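Local coordinates for protein 4-hydroxybutyrate coenzyme A transferase (Shewanella oneidensis, PDB 2OAS) that probably transfers coenzyme A between carboxylic acids such as acetate and 4-hydroxybutyrate, and binds coenzyme A, at residues 334-339 with 345-350; 379-384 with 391-396. All blocks are in the same frame, centred on the assembly; numbering follows the deposited sequence.

Interaction 1. Residues 334-339 with 345-350; sequences DFIRGA and GRSVIA
Ile-336 reaches out from helix 332-341 and lies over two residues of strand 346-350, Ser-347 and Ile-349, with a different branch on each. Its methyl CG2 rests on the serine, 3.5 Å from Ser-347 OG, while the longer arm carries CD1 to within 3.5 Å of Ile-349 CD1. The two isoleucines meet methyl to methyl, their side chains crossing at about a right angle. That reach follows from torsion: Ile-336 CG1 sits beside the backbone N and the arm then runs extended (chi2 -179°), whereas Ile-349 bends at its second torsion (chi2 -74°). One turn further along the helix, Ala-339 points its CB toward the strand, 3.8 Å from Arg-346 O. Where the helix draws nearest the chain leading into the strand, Ala-339 O takes a CA-H...O contact from Gly-345 CA at 3.2 Å; a side chain on the glycine would run into that same oxygen.

This is a helix laid against the mixed sheet of an alpha/beta domain, the helix and the strand after it running roughly antiparallel, at 146°, with axes 7.2 Å apart. The outer side of the helix faces the second subunit, where Arg-337 of this chain pairs in a salt bridge with Asp-334 of the second subunit. Gln-332, a coenzyme A-binding residue at the start of the helix, lies about 4 Å from Ile-349, side chain to side chain. No hydrogen bond joins the two segments, so the spacing between helix and sheet probably rests on the fit of buried side chains, two isoleucines, an alanine and a serine, and on the close glycine backbone.

Interaction 2. Residues 379-384 with 391-396; sequences HVHYIV and NLKGRS
An antiparallel pairing at the sheet's edge joins these segments where strand 388-391 ends and gives way to an Asx turn and a type II beta turn. Tyr-382 and Asn-391 form a non-hydrogen-bonded pair, and beside it Leu-392 N donates to His-381 O (2.9 Å, 162°). Asn-391 OD1 accepts from Lys-393 N at 3.2 Å, closing the Asx turn. The same oxygen lies in the plane of the His-381 ring at its edge, 3.4 Å from CD2, while a water bridges His-381 NE2 and Asn-391 ND2. The amide also covers the rim of one Tyr-382 ring face, the planes 37° apart. An alanine in place of Asn-391 would probably leave Lys-393 N without its turn acceptor and the water without its ND2 donor. Tyr-382 CD1 and Lys-393 NZ lie over opposite faces of the imidazole; the lysine, bent at three torsions, ends in a salt bridge to Glu-108 of the second subunit. On the inner side, Leu-392 CD1 meets Val-380 CG1 at 3.6 Å and Ile-383 CD1 at 3.7 Å. Helix 397-405 covers this apolar side, Leu-404 on Ile-383 and Arg-400 on Leu-392, while Tyr-382 packs against Leu-200 of helix 188-200.

Strands 346-350 and 382-385 are parallel neighbours in one mixed sheet, so interactions 1 and 2 meet directly: Ile-349 N lies 2.9 Å from Tyr-382 O, a probable hydrogen bond, and Ser-347 OG packs on His-381 CB. Interaction 1 is wholly buried, sets a helix on the inner part of that sheet and relies mainly on apolar fit. Interaction 2 stands at the sheet's edge, only partly buried, and adds polar bonds, turns and a bridging water to a small apolar cluster. Both border the second subunit, 334-339 through the outer side of its helix and 391-396 through its turn. Of the two, interaction 1 lies nearer the bound coenzyme A.

Interaction 1. Residues 334-339 with 345-350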
ATOM      1  N   ASP A 334       1.716  -6.113   1.330  1.00 42.47           N
ATOM      2  CA  ASP A 334       0.913  -6.380   2.517  1.00 39.13           C
ATOM      3  C   ASP A 334       1.803  -6.872   3.657  1.00 38.03           C
ATOM      4  O   ASP A 334       1.612  -6.482   4.808  1.00 37.34           O
ATOM      5  CB  ASP A 334      -0.156  -7.416   2.195  1.00 39.48           C
ATOM      6  CG  ASP A 334      -1.330  -6.831   1.428  1.00 41.05           C
ATOM      7  OD1 ASP A 334      -2.162  -7.619   0.942  1.00 44.13           O
ATOM      8  OD2 ASP A 334      -1.435  -5.593   1.316  1.00 39.78           O
ATOM      9  N   PHE A 335       2.774  -7.726   3.334  1.00 35.77           N
ATOM     10  CA  PHE A 335       3.693  -8.260   4.341  1.00 35.84           C
ATOM     11  C   PHE A 335       4.671  -7.217   4.859  1.00 35.13           C
ATOM     12  O   PHE A 335       5.089  -7.257   6.021  1.00 36.03           O
ATOM     13  CB  PHE A 335       4.475  -9.450   3.780  1.00 34.16           C
ATOM     14  CG  PHE A 335       3.759 -10.751   3.918  1.00 34.23           C
ATOM     15  CD1 PHE A 335       3.546 -11.307   5.177  1.00 33.76           C
ATOM     16  CD2 PHE A 335       3.271 -11.408   2.808  1.00 32.75           C
ATOM     17  CE1 PHE A 335       2.846 -12.503   5.323  1.00 33.55           C
ATOM     18  CE2 PHE A 335       2.569 -12.600   2.944  1.00 34.97           C
ATOM     19  CZ  PHE A 335       2.358 -13.149   4.207  1.00 32.83           C
ATOM     20  N   ILE A 336       5.041  -6.287   3.987  1.00 33.95           N
ATOM     21  CA  ILE A 336       5.964  -5.221   4.349  1.00 33.24           C
ATOM     22  C   ILE A 336       5.274  -4.195   5.236  1.00 33.38           C
ATOM     23  O   ILE A 336       5.903  -3.625   6.140  1.00 34.28           O
ATOM     24  CB  ILE A 336       6.546  -4.565   3.074  1.00 32.44           C
ATOM     25  CG1 ILE A 336       7.507  -5.562   2.416  1.00 31.55           C
ATOM     26  CG2 ILE A 336       7.262  -3.267   3.397  1.00 31.84           C
ATOM     27  CD1 ILE A 336       8.169  -5.043   1.156  1.00 32.89           C
ATOM     28  N   ARG A 337       3.985  -3.968   4.992  1.00 34.53           N
ATOM     29  CA  ARG A 337       3.224  -3.025   5.799  1.00 36.41           C
ATOM     30  C   ARG A 337       2.907  -3.661   7.154  1.00 38.45           C
ATOM     31  O   ARG A 337       3.134  -3.051   8.197  1.00 38.04           O
ATOM     32  CB  ARG A 337       1.909  -2.630   5.109  1.00 34.88           C
ATOM     33  CG  ARG A 337       1.124  -1.516   5.854  1.00 36.10           C
ATOM     34  CD  ARG A 337       1.962  -0.249   6.000  1.00 35.77           C
ATOM     35  NE  ARG A 337       1.256   0.908   6.554  1.00 39.45           N
ATOM     36  CZ  ARG A 337       0.183   1.490   6.011  1.00 40.67           C
ATOM     37  NH1 ARG A 337      -0.335   1.018   4.885  1.00 40.40           N
ATOM     38  NH2 ARG A 337      -0.353   2.566   6.584  1.00 40.36           N
ATOM     39  N   GLY A 338       2.386  -4.892   7.111  1.00 38.86           N
ATOM     40  CA  GLY A 338       2.041  -5.611   8.317  1.00 38.99           C
ATOM     41  C   GLY A 338       3.259  -5.736   9.197  1.00 39.95           C
ATOM     42  O   GLY A 338       3.175  -5.678  10.427  1.00 40.33           O
ATOM     43  N   ALA A 339       4.409  -5.900   8.560  1.00 39.13           N
ATOM     44  CA  ALA A 339       5.653  -6.009   9.288  1.00 39.32           C
ATOM     45  C   ALA A 339       5.950  -4.689  10.001  1.00 39.35           C
ATOM     46  O   ALA A 339       6.482  -4.696  11.106  1.00 41.29           O
ATOM     47  CB  ALA A 339       6.786  -6.371   8.335  1.00 38.95           C
ATOM     48  N   GLY A 345       8.494  -5.243  14.416  1.00 42.41           N
ATOM     49  CA  GLY A 345       8.613  -5.892  13.131  1.00 43.16           C
ATOM     50  C   GLY A 345       9.562  -5.170  12.189  1.00 43.45           C
ATOM     51  O   GLY A 345       9.774  -3.958  12.292  1.00 43.05           O
ATOM     52  N   ARG A 346      10.141  -5.923  11.265  1.00 42.85           N
ATOM     53  CA  ARG A 346      11.064  -5.360  10.292  1.00 42.15           C
ATOM     54  C   ARG A 346      10.827  -6.029   8.956  1.00 40.89           C
ATOM     55  O   ARG A 346      10.424  -7.193   8.898  1.00 41.76           O
ATOM     56  CB  ARG A 346      12.503  -5.602  10.740  1.00 43.40           C
ATOM     57  CG  ARG A 346      12.878  -4.863  12.001  1.00 44.16           C
ATOM     58  CD  ARG A 346      13.636  -5.765  12.928  1.00 44.81           C
ATOM     59  NE  ARG A 346      12.739  -6.744  13.521  1.00 46.59           N
ATOM     60  CZ  ARG A 346      13.069  -8.008  13.763  1.00 46.91           C
ATOM     61  NH1 ARG A 346      14.280  -8.445  13.458  1.00 46.79           N
ATOM     62  NH2 ARG A 346      12.180  -8.833  14.307  1.00 47.36           N
ATOM     63  N   SER A 347      11.057  -5.293   7.877  1.00 38.80           N
ATOM     64  CA  SER A 347      10.894  -5.854   6.543  1.00 37.37           C
ATOM     65  C   SER A 347      12.214  -5.621   5.828  1.00 36.79           C
ATOM     66  O   SER A 347      13.006  -4.765   6.228  1.00 36.04           O
ATOM     67  CB  SER A 347       9.760  -5.160   5.769  1.00 36.74           C
ATOM     68  OG  SER A 347      10.142  -3.868   5.327  1.00 37.81           O
ATOM     69  N   VAL A 348      12.444  -6.381   4.765  1.00 34.91           N
ATOM     70  CA  VAL A 348      13.662  -6.248   4.016  1.00 34.33           C
ATOM     71  C   VAL A 348      13.448  -6.665   2.573  1.00 34.76           C
ATOM     72  O   VAL A 348      12.848  -7.709   2.289  1.00 34.45           O
ATOM     73  CB  VAL A 348      14.799  -7.118   4.624  1.00 35.21           C
ATOM     74  CG1 VAL A 348      16.010  -7.111   3.730  1.00 34.49           C
ATOM     75  CG2 VAL A 348      15.191  -6.584   5.996  1.00 35.83           C
ATOM     76  N   ILE A 349      13.935  -5.824   1.667  1.00 34.15           N
ATOM     77  CA  ILE A 349      13.866  -6.088   0.244  1.00 33.80           C
ATOM     78  C   ILE A 349      15.284  -6.485  -0.126  1.00 33.57           C
ATOM     79  O   ILE A 349      16.177  -5.641  -0.117  1.00 32.32           O
ATOM     80  CB  ILE A 349      13.491  -4.837  -0.559  1.00 33.93           C
ATOM     81  CG1 ILE A 349      12.056  -4.432  -0.254  1.00 33.65           C
ATOM     82  CG2 ILE A 349      13.588  -5.129  -2.040  1.00 33.20           C
ATOM     83  CD1 ILE A 349      11.052  -5.349  -0.891  1.00 33.08           C
ATOM     84  N   ALA A 350      15.476  -7.772  -0.427  1.00 33.79           N
ATOM     85  CA  ALA A 350      16.782  -8.326  -0.784  1.00 34.02           C
ATOM     86  C   ALA A 350      16.893  -8.629  -2.270  1.00 33.96           C
ATOM     87  O   ALA A 350      16.051  -9.322  -2.838  1.00 32.04           O
ATOM     88  CB  ALA A 350      17.043  -9.594   0.013  1.00 33.46           C
TER

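Interaction 2. Residues 379-384 with 391-396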
ATOM      1  N   HIS A 379       6.577   2.728   2.100  1.00 31.45           N
ATOM      2  CA  HIS A 379       6.550   1.342   2.591  1.00 31.53           C
ATOM      3  C   HIS A 379       7.904   0.810   3.033  1.00 31.14           C
ATOM      4  O   HIS A 379       8.031   0.218   4.088  1.00 31.09           O
ATOM      5  CB  HIS A 379       6.033   0.399   1.507  1.00 31.07           C
ATOM      6  CG  HIS A 379       4.547   0.265   1.473  1.00 33.30           C
ATOM      7  ND1 HIS A 379       3.780   0.727   0.426  1.00 33.41           N
ATOM      8  CD2 HIS A 379       3.681  -0.256   2.375  1.00 34.25           C
ATOM      9  CE1 HIS A 379       2.504   0.502   0.686  1.00 35.58           C
ATOM     10  NE2 HIS A 379       2.417  -0.093   1.863  1.00 35.44           N
ATOM     11  N   VAL A 380       8.905   1.019   2.202  1.00 31.26           N
ATOM     12  CA  VAL A 380      10.224   0.489   2.461  1.00 31.90           C
ATOM     13  C   VAL A 380      10.843   0.714   3.841  1.00 30.93           C
ATOM     14  O   VAL A 380      10.717   1.774   4.452  1.00 30.40           O
ATOM     15  CB  VAL A 380      11.207   0.975   1.367  1.00 31.35           C
ATOM     16  CG1 VAL A 380      12.571   0.330   1.551  1.00 28.89           C
ATOM     17  CG2 VAL A 380      10.642   0.641  -0.001  1.00 28.45           C
ATOM     18  N   HIS A 381      11.506  -0.323   4.327  1.00 29.80           N
ATOM     19  CA  HIS A 381      12.177  -0.253   5.603  1.00 31.09           C
ATOM     20  C   HIS A 381      13.641  -0.543   5.311  1.00 29.24           C
ATOM     21  O   HIS A 381      14.463   0.358   5.335  1.00 30.06           O
ATOM     22  CB  HIS A 381      11.597  -1.292   6.583  1.00 31.79           C
ATOM     23  CG  HIS A 381      12.229  -1.269   7.942  1.00 33.21           C
ATOM     24  ND1 HIS A 381      11.824  -2.098   8.966  1.00 35.87           N
ATOM     25  CD2 HIS A 381      13.246  -0.521   8.443  1.00 33.75           C
ATOM     26  CE1 HIS A 381      12.560  -1.859  10.039  1.00 34.69           C
ATOM     27  NE2 HIS A 381      13.430  -0.907   9.746  1.00 33.94           N
ATOM     28  N   TYR A 382      13.964  -1.801   5.026  1.00 29.06           N
ATOM     29  CA  TYR A 382      15.339  -2.178   4.708  1.00 28.87           C
ATOM     30  C   TYR A 382      15.481  -2.656   3.278  1.00 28.96           C
ATOM     31  O   TYR A 382      14.555  -3.218   2.701  1.00 28.97           O
ATOM     32  CB  TYR A 382      15.839  -3.309   5.588  1.00 28.88           C
ATOM     33  CG  TYR A 382      16.357  -2.924   6.939  1.00 29.21           C
ATOM     34  CD1 TYR A 382      15.582  -3.141   8.086  1.00 29.89           C
ATOM     35  CD2 TYR A 382      17.641  -2.400   7.090  1.00 28.70           C
ATOM     36  CE1 TYR A 382      16.068  -2.856   9.343  1.00 32.01           C
ATOM     37  CE2 TYR A 382      18.148  -2.106   8.354  1.00 31.71           C
ATOM     38  CZ  TYR A 382      17.351  -2.338   9.479  1.00 34.30           C
ATOM     39  OH  TYR A 382      17.819  -2.057  10.742  1.00 37.39           O
ATOM     40  N   ILE A 383      16.665  -2.455   2.728  1.00 29.54           N
ATOM     41  CA  ILE A 383      16.993  -2.901   1.388  1.00 29.36           C
ATOM     42  C   ILE A 383      18.404  -3.454   1.521  1.00 29.10           C
ATOM     43  O   ILE A 383      19.298  -2.750   1.965  1.00 29.44           O
ATOM     44  CB  ILE A 383      16.955  -1.746   0.386  1.00 29.94           C
ATOM     45  CG1 ILE A 383      15.498  -1.391   0.096  1.00 30.82           C
ATOM     46  CG2 ILE A 383      17.668  -2.130  -0.904  1.00 31.92           C
ATOM     47  CD1 ILE A 383      15.331  -0.307  -0.909  1.00 33.04           C
ATOM     48  N   VAL A 384      18.593  -4.726   1.178  1.00 30.08           N
ATOM     49  CA  VAL A 384      19.907  -5.357   1.292  1.00 30.75           C
ATOM     50  C   VAL A 384      20.435  -5.867  -0.038  1.00 30.77           C
ATOM     51  O   VAL A 384      19.687  -6.304  -0.909  1.00 29.38           O
ATOM     52  CB  VAL A 384      19.900  -6.553   2.254  1.00 29.52           C
ATOM     53  CG1 VAL A 384      19.458  -6.135   3.630  1.00 30.47           C
ATOM     54  CG2 VAL A 384      18.977  -7.617   1.718  1.00 32.49           C
ATOM     55  N   ASN A 391      18.840   1.410   5.470  1.00 33.27           N
ATOM     56  CA  ASN A 391      17.601   1.660   6.198  1.00 32.27           C
ATOM     57  C   ASN A 391      17.006   2.961   5.696  1.00 32.16           C
ATOM     58  O   ASN A 391      17.601   4.017   5.890  1.00 32.12           O
ATOM     59  CB  ASN A 391      17.894   1.800   7.680  1.00 33.58           C
ATOM     60  CG  ASN A 391      16.660   1.645   8.528  1.00 33.70           C
ATOM     61  OD1 ASN A 391      15.552   1.941   8.092  1.00 32.63           O
ATOM     62  ND2 ASN A 391      16.842   1.180   9.753  1.00 33.91           N
ATOM     63  N   LEU A 392      15.838   2.896   5.061  1.00 31.35           N
ATOM     64  CA  LEU A 392      15.214   4.099   4.533  1.00 30.82           C
ATOM     65  C   LEU A 392      14.097   4.646   5.413  1.00 30.35           C
ATOM     66  O   LEU A 392      13.633   5.769   5.210  1.00 30.74           O
ATOM     67  CB  LEU A 392      14.687   3.832   3.134  1.00 30.50           C
ATOM     68  CG  LEU A 392      15.683   3.142   2.186  1.00 30.48           C
ATOM     69  CD1 LEU A 392      15.015   2.935   0.836  1.00 30.48           C
ATOM     70  CD2 LEU A 392      16.949   3.978   2.038  1.00 30.65           C
ATOM     71  N   LYS A 393      13.687   3.858   6.398  1.00 29.72           N
ATOM     72  CA  LYS A 393      12.628   4.246   7.320  1.00 30.54           C
ATOM     73  C   LYS A 393      12.853   5.600   7.945  1.00 30.21           C
ATOM     74  O   LYS A 393      13.797   5.784   8.728  1.00 29.30           O
ATOM     75  CB  LYS A 393      12.518   3.208   8.447  1.00 32.39           C
ATOM     76  CG  LYS A 393      11.260   2.383   8.371  1.00 35.27           C
ATOM     77  CD  LYS A 393      10.101   3.130   8.970  1.00 38.30           C
ATOM     78  CE  LYS A 393      10.091   2.938  10.477  1.00 40.89           C
ATOM     79  NZ  LYS A 393       9.980   1.482  10.824  1.00 41.39           N
ATOM     80  N   GLY A 394      11.976   6.542   7.627  1.00 30.32           N
ATOM     81  CA  GLY A 394      12.113   7.880   8.168  1.00 29.16           C
ATOM     82  C   GLY A 394      13.237   8.702   7.561  1.00 29.85           C
ATOM     83  O   GLY A 394      13.421   9.852   7.945  1.00 30.41           O
ATOM     84  N   ARG A 395      13.981   8.149   6.608  1.00 30.19           N
ATOM     85  CA  ARG A 395      15.080   8.899   5.996  1.00 31.69           C
ATOM     86  C   ARG A 395      14.631   9.792   4.851  1.00 29.98           C
ATOM     87  O   ARG A 395      13.742   9.433   4.092  1.00 30.35           O
ATOM     88  CB  ARG A 395      16.141   7.928   5.481  1.00 36.26           C
ATOM     89  CG  ARG A 395      16.495   6.819   6.463  1.00 39.97           C
ATOM     90  CD  ARG A 395      17.081   7.372   7.737  1.00 44.46           C
ATOM     91  NE  ARG A 395      16.769   6.511   8.879  1.00 51.67           N
ATOM     92  CZ  ARG A 395      17.352   5.341   9.136  1.00 54.34           C
ATOM     93  NH1 ARG A 395      16.985   4.640  10.203  1.00 55.57           N
ATOM     94  NH2 ARG A 395      18.312   4.882   8.342  1.00 57.28           N
ATOM     95  N   SER A 396      15.254  10.954   4.719  1.00 30.52           N
ATOM     96  CA  SER A 396      14.903  11.885   3.632  1.00 31.09           C
ATOM     97  C   SER A 396      15.357  11.344   2.287  1.00 30.81           C
ATOM     98  O   SER A 396      15.980  10.292   2.219  1.00 29.81           O
ATOM     99  CB  SER A 396      15.553  13.234   3.872  1.00 30.48           C
ATOM    100  OG  SER A 396      16.917  13.058   4.194  1.00 32.61           O
TER
HETATM  101  O   HOH W   1      15.198   0.100  12.209  1.00 41.85           O